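PDB 3BH0: dnab-like replicative helicase from Bacillus phage SPP1, which probably unwinds duplex DNA in the 5'-3' direction at the phage replication fork, powered by ATP hydrolysis in the C-terminal ATPase domain that makes up this chain. Local coordinates for residues D267-V281 and T293-F305. Residues are numbered along the deposited sequence; the frame is centred on the assembly and turned at random.
Sequences DYYDKESESKNIVEV and TVSLAFIKEYGNF
Strands 278-286 and 292-299 form the antiparallel beta hairpin that extends the RecA-like P-loop ATPase sheet of this DnaB-family domain beyond strand 259-265. Val279 pairs with Leu296 and Val281 with Val294, each through two backbone hydrogen bonds, and Phe298 N adds a nearly straight bond to Asn277 O just ahead of the strand. On the buried side, Val279 CG2 lies against Phe298 CB at 3.6 Å and obliquely to its ring. With CG anti to the backbone N (chi1 174°), Phe298 sets that ring beside Phe305, whose face is met near the rim by Phe298 CD1. Phe305 CE1, 4.1 Å from Val279 CG2, completes the cluster, while Leu296 CD1 approaches Val281 CG2. Helix 81-93 covers this side: Phe84 packs on Val281 and Leu296, and Phe305 reaches Ala83, next to the likely Walker A loop. On the other side, Ile278 CG2 touches Ser295 CB at 3.8 Å, and Thr293 CG2 rests on Glu280 CB.

At the open end of the hairpin the contact turns polar. The Lys300 chain turns at CD-CE (chi4 65°), bringing NZ 3.6 Å from Asp267 OD2, a long salt bridge. The same OD2 accepts a 2.8 Å bond from Asn277 N, which arrives 43° out of the carboxylate plane. Arg265 NE pairs with Asp267 OD1. Lys300 NZ also sits 3.0 Å from Asn277 ND2, two donors so close that the modelled orientation of the amide is doubtful. Asp267 thus collects two cationic groups and a backbone N-H, which would be expected to stabilise its charged form and to offset the closeness of Lys300 to Arg265, joining the short helical turn at Asp267, and through it the turn at Asn277, to the 3-10 segment that follows strand 292-299.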
loop_
_atom_site.group_PDB
_atom_site.type_symbol
_atom_site.label_atom_id
_atom_site.label_comp_id
_atom_site.label_asym_id
_atom_site.label_seq_id
_atom_site.Cartn_x
_atom_site.Cartn_y
_atom_site.Cartn_z
ATOM N N ASP A 267 21.212 0.310 1.983
ATOM C CA ASP A 267 22.159 -0.666 2.533
ATOM C C ASP A 267 22.018 -2.076 1.949
ATOM O O ASP A 267 22.843 -2.952 2.234
ATOM C CB ASP A 267 22.188 -0.655 4.088
ATOM C CG ASP A 267 20.876 -1.110 4.723
ATOM O OD1 ASP A 267 19.977 -1.584 3.996
ATOM O OD2 ASP A 267 20.747 -1.000 5.960
ATOM N N TYR A 268 20.989 -2.278 1.125
ATOM C CA TYR A 268 20.917 -3.451 0.264
ATOM C C TYR A 268 21.985 -3.363 -0.819
ATOM O O TYR A 268 22.594 -4.360 -1.166
ATOM C CB TYR A 268 19.537 -3.611 -0.384
ATOM C CG TYR A 268 19.415 -4.858 -1.237
ATOM C CD1 TYR A 268 19.172 -6.104 -0.645
ATOM C CD2 TYR A 268 19.554 -4.803 -2.623
ATOM C CE1 TYR A 268 19.071 -7.262 -1.402
ATOM C CE2 TYR A 268 19.447 -5.960 -3.403
ATOM C CZ TYR A 268 19.201 -7.189 -2.782
ATOM O OH TYR A 268 19.089 -8.358 -3.527
ATOM N N TYR A 269 22.206 -2.159 -1.336
ATOM C CA TYR A 269 23.087 -1.942 -2.480
ATOM C C TYR A 269 24.549 -1.631 -2.115
ATOM O O TYR A 269 25.474 -2.197 -2.710
ATOM C CB TYR A 269 22.518 -0.852 -3.394
ATOM C CG TYR A 269 21.284 -1.292 -4.138
ATOM C CD1 TYR A 269 21.326 -2.379 -5.025
ATOM C CD2 TYR A 269 20.072 -0.644 -3.952
ATOM C CE1 TYR A 269 20.192 -2.805 -5.699
ATOM C CE2 TYR A 269 18.938 -1.062 -4.626
ATOM C CZ TYR A 269 19.006 -2.141 -5.496
ATOM O OH TYR A 269 17.887 -2.548 -6.168
ATOM N N ASP A 270 24.756 -0.724 -1.163
ATOM C CA ASP A 270 26.092 -0.417 -0.692
ATOM C C ASP A 270 26.165 -0.793 0.777
ATOM O O ASP A 270 25.434 -0.243 1.597
ATOM C CB ASP A 270 26.414 1.066 -0.915
ATOM C CG ASP A 270 27.508 1.588 0.025
ATOM O OD1 ASP A 270 28.344 0.794 0.519
ATOM O OD2 ASP A 270 27.517 2.806 0.276
ATOM N N LYS A 271 27.058 -1.723 1.102
ATOM C CA LYS A 271 27.063 -2.357 2.429
ATOM C C LYS A 271 27.649 -1.502 3.564
ATOM O O LYS A 271 27.497 -1.831 4.742
ATOM C CB LYS A 271 27.723 -3.742 2.362
ATOM C CG LYS A 271 27.198 -4.626 1.215
ATOM C CD LYS A 271 25.792 -5.196 1.505
ATOM C CE LYS A 271 25.198 -5.904 0.278
ATOM N NZ LYS A 271 23.888 -6.575 0.596
ATOM N N GLU A 272 28.305 -0.401 3.206
ATOM C CA GLU A 272 28.704 0.608 4.196
ATOM C C GLU A 272 28.066 1.951 3.878
ATOM O O GLU A 272 28.735 2.992 3.837
ATOM C CB GLU A 272 30.223 0.745 4.307
ATOM C CG GLU A 272 30.928 -0.537 4.719
ATOM C CD GLU A 272 31.382 -1.353 3.511
ATOM O OE1 GLU A 272 31.855 -0.735 2.529
ATOM O OE2 GLU A 272 31.275 -2.605 3.541
ATOM N N SER A 273 26.754 1.911 3.651
ATOM C CA SER A 273 25.990 3.118 3.444
ATOM C C SER A 273 25.951 3.861 4.768
ATOM O O SER A 273 25.918 3.245 5.845
ATOM C CB SER A 273 24.573 2.798 2.945
ATOM O OG SER A 273 23.583 2.943 3.957
ATOM N N GLU A 274 25.970 5.189 4.671
ATOM C CA GLU A 274 25.825 6.060 5.824
ATOM C C GLU A 274 24.347 6.155 6.231
ATOM O O GLU A 274 23.990 6.887 7.163
ATOM C CB GLU A 274 26.398 7.448 5.511
ATOM C CG GLU A 274 27.791 7.424 4.862
ATOM C CD GLU A 274 28.258 8.802 4.367
ATOM O OE1 GLU A 274 28.151 9.797 5.141
ATOM O OE2 GLU A 274 28.742 8.872 3.201
ATOM N N SER A 275 23.498 5.397 5.535
ATOM C CA SER A 275 22.051 5.414 5.770
ATOM C C SER A 275 21.552 4.071 6.295
ATOM O O SER A 275 20.459 3.632 5.922
ATOM C CB SER A 275 21.304 5.781 4.475
ATOM O OG SER A 275 21.840 6.958 3.873
ATOM N N LYS A 276 22.343 3.437 7.163
ATOM C CA LYS A 276 22.045 2.089 7.682
ATOM C C LYS A 276 20.644 1.927 8.263
ATOM O O LYS A 276 20.251 2.653 9.167
ATOM C CB LYS A 276 23.073 1.665 8.738
ATOM C CG LYS A 276 22.981 0.170 9.104
ATOM C CD LYS A 276 23.660 -0.177 10.434
ATOM C CE LYS A 276 23.816 -1.707 10.586
ATOM N NZ LYS A 276 24.524 -2.083 11.854
ATOM N N ASN A 277 19.907 0.952 7.740
ATOM C CA ASN A 277 18.552 0.646 8.191
ATOM C C ASN A 277 17.536 1.749 7.866
ATOM O O ASN A 277 16.529 1.907 8.556
ATOM C CB ASN A 277 18.547 0.302 9.686
ATOM C CG ASN A 277 19.287 -0.997 10.001
ATOM O OD1 ASN A 277 19.639 -1.252 11.151
ATOM N ND2 ASN A 277 19.507 -1.823 8.991
ATOM N N ILE A 278 17.807 2.509 6.806
ATOM C CA ILE A 278 16.871 3.527 6.319
ATOM C C ILE A 278 16.196 3.064 5.019
ATOM O O ILE A 278 16.859 2.669 4.065
ATOM C CB ILE A 278 17.553 4.908 6.106
ATOM C CG1 ILE A 278 18.060 5.502 7.437
ATOM C CG2 ILE A 278 16.620 5.870 5.376
ATOM C CD1 ILE A 278 16.973 6.020 8.384
ATOM N N VAL A 279 14.869 3.089 5.021
ATOM C CA VAL A 279 14.100 2.932 3.815
ATOM C C VAL A 279 13.586 4.312 3.451
ATOM O O VAL A 279 12.862 4.936 4.231
ATOM C CB VAL A 279 12.922 1.950 4.005
ATOM C CG1 VAL A 279 11.931 2.045 2.839
ATOM C CG2 VAL A 279 13.444 0.532 4.115
ATOM N N GLU A 280 13.955 4.792 2.272
ATOM C CA GLU A 280 13.357 6.022 1.788
ATOM C C GLU A 280 12.151 5.785 0.864
ATOM O O GLU A 280 12.193 4.976 -0.081
ATOM C CB GLU A 280 14.393 6.977 1.193
ATOM C CG GLU A 280 15.201 6.471 0.026
ATOM C CD GLU A 280 16.200 7.522 -0.476
ATOM O OE1 GLU A 280 17.122 7.903 0.278
ATOM O OE2 GLU A 280 16.063 7.975 -1.638
ATOM N N VAL A 281 11.064 6.473 1.195
ATOM C CA VAL A 281 9.872 6.490 0.386
ATOM C C VAL A 281 9.994 7.660 -0.579
ATOM O O VAL A 281 9.877 8.823 -0.189
ATOM C CB VAL A 281 8.613 6.611 1.258
ATOM C CG1 VAL A 281 7.369 6.597 0.404
ATOM C CG2 VAL A 281 8.559 5.477 2.267
ATOM N N THR A 293 11.167 12.967 -1.093
ATOM C CA THR A 293 11.562 11.730 -0.447
ATOM C C THR A 293 11.260 11.807 1.039
ATOM O O THR A 293 11.504 12.826 1.669
ATOM C CB THR A 293 13.079 11.481 -0.651
ATOM O OG1 THR A 293 13.354 11.285 -2.046
ATOM C CG2 THR A 293 13.562 10.271 0.131
ATOM N N VAL A 294 10.730 10.719 1.589
ATOM C CA VAL A 294 10.486 10.573 3.020
ATOM C C VAL A 294 11.259 9.344 3.543
ATOM O O VAL A 294 11.015 8.219 3.129
ATOM C CB VAL A 294 8.959 10.423 3.294
ATOM C CG1 VAL A 294 8.685 9.887 4.707
ATOM C CG2 VAL A 294 8.219 11.758 3.034
ATOM N N SER A 295 12.199 9.571 4.455
ATOM C CA SER A 295 12.999 8.492 5.013
ATOM C C SER A 295 12.323 7.898 6.231
ATOM O O SER A 295 11.682 8.606 7.003
ATOM C CB SER A 295 14.396 8.994 5.369
ATOM O OG SER A 295 15.019 9.588 4.241
ATOM N N LEU A 296 12.458 6.591 6.387
ATOM C CA LEU A 296 11.933 5.891 7.547
ATOM C C LEU A 296 12.967 4.897 8.056
ATOM O O LEU A 296 13.734 4.348 7.280
ATOM C CB LEU A 296 10.659 5.118 7.189
ATOM C CG LEU A 296 9.410 5.809 6.652
ATOM C CD1 LEU A 296 8.416 4.732 6.261
ATOM C CD2 LEU A 296 8.814 6.733 7.703
ATOM N N ALA A 297 12.961 4.671 9.365
ATOM C CA ALA A 297 13.790 3.657 9.995
ATOM C C ALA A 297 13.066 2.333 9.856
ATOM O O ALA A 297 11.923 2.199 10.273
ATOM C CB ALA A 297 14.035 3.986 11.472
ATOM N N PHE A 298 13.739 1.357 9.262
ATOM C CA PHE A 298 13.139 0.075 8.997
ATOM C C PHE A 298 13.648 -0.914 10.024
ATOM O O PHE A 298 14.858 -1.117 10.141
ATOM C CB PHE A 298 13.504 -0.364 7.579
ATOM C CG PHE A 298 13.060 -1.749 7.233
ATOM C CD1 PHE A 298 11.743 -2.158 7.457
ATOM C CD2 PHE A 298 13.946 -2.641 6.638
ATOM C CE1 PHE A 298 11.325 -3.436 7.111
ATOM C CE2 PHE A 298 13.531 -3.931 6.282
ATOM C CZ PHE A 298 12.221 -4.326 6.518
ATOM N N ILE A 299 12.731 -1.507 10.781
ATOM C CA ILE A 299 13.098 -2.536 11.749
ATOM C C ILE A 299 12.864 -3.874 11.070
ATOM O O ILE A 299 11.767 -4.446 11.130
ATOM C CB ILE A 299 12.324 -2.431 13.114
ATOM C CG1 ILE A 299 12.349 -1.003 13.687
ATOM C CG2 ILE A 299 12.847 -3.460 14.134
ATOM C CD1 ILE A 299 13.710 -0.292 13.675
ATOM N N LYS A 300 13.924 -4.335 10.409
ATOM C CA LYS A 300 13.941 -5.552 9.610
ATOM C C LYS A 300 13.244 -6.716 10.305
ATOM O O LYS A 300 12.193 -7.183 9.853
ATOM C CB LYS A 300 15.390 -5.919 9.260
ATOM C CG LYS A 300 16.017 -4.987 8.235
ATOM C CD LYS A 300 17.554 -4.880 8.329
ATOM C CE LYS A 300 18.158 -4.235 7.048
ATOM N NZ LYS A 300 17.775 -2.798 6.808
ATOM N N GLU A 301 13.825 -7.146 11.422
ATOM C CA GLU A 301 13.372 -8.303 12.181
ATOM C C GLU A 301 11.861 -8.315 12.479
ATOM O O GLU A 301 11.269 -9.376 12.696
ATOM C CB GLU A 301 14.182 -8.401 13.486
ATOM C CG GLU A 301 13.918 -7.237 14.460
ATOM C CD GLU A 301 14.845 -7.222 15.664
ATOM O OE1 GLU A 301 15.374 -8.302 16.024
ATOM O OE2 GLU A 301 15.036 -6.120 16.250
ATOM N N TYR A 302 11.235 -7.144 12.502
ATOM C CA TYR A 302 9.813 -7.083 12.836
ATOM C C TYR A 302 8.924 -6.625 11.670
ATOM O O TYR A 302 7.698 -6.633 11.780
ATOM C CB TYR A 302 9.577 -6.207 14.074
ATOM C CG TYR A 302 10.278 -6.675 15.333
ATOM C CD1 TYR A 302 10.167 -7.999 15.781
ATOM C CD2 TYR A 302 11.028 -5.783 16.098
ATOM C CE1 TYR A 302 10.806 -8.425 16.954
ATOM C CE2 TYR A 302 11.672 -6.192 17.268
ATOM C CZ TYR A 302 11.556 -7.511 17.695
ATOM O OH TYR A 302 12.194 -7.895 18.866
ATOM N N GLY A 303 9.552 -6.230 10.565
ATOM C CA GLY A 303 8.839 -5.690 9.415
ATOM C C GLY A 303 8.106 -4.422 9.795
ATOM O O GLY A 303 7.005 -4.152 9.298
ATOM N N ASN A 304 8.726 -3.653 10.687
ATOM C CA ASN A 304 8.168 -2.401 11.165
ATOM C C ASN A 304 8.934 -1.185 10.667
ATOM O O ASN A 304 10.101 -1.283 10.301
ATOM C CB ASN A 304 8.138 -2.389 12.682
ATOM C CG ASN A 304 6.965 -1.628 13.222
ATOM O OD1 ASN A 304 6.554 -0.613 12.658
ATOM N ND2 ASN A 304 6.408 -2.116 14.326
ATOM N N PHE A 305 8.252 -0.043 10.651
ATOM C CA PHE A 305 8.819 1.208 10.170
ATOM C C PHE A 305 8.581 2.308 11.200
ATOM O O PHE A 305 7.484 2.419 11.785
ATOM C CB PHE A 305 8.203 1.605 8.835
ATOM C CG PHE A 305 8.479 0.633 7.725
ATOM C CD1 PHE A 305 9.417 0.934 6.746
ATOM C CD2 PHE A 305 7.794 -0.582 7.652
ATOM C CE1 PHE A 305 9.672 0.033 5.710
ATOM C CE2 PHE A 305 8.050 -1.472 6.639
ATOM C CZ PHE A 305 8.980 -1.168 5.662
#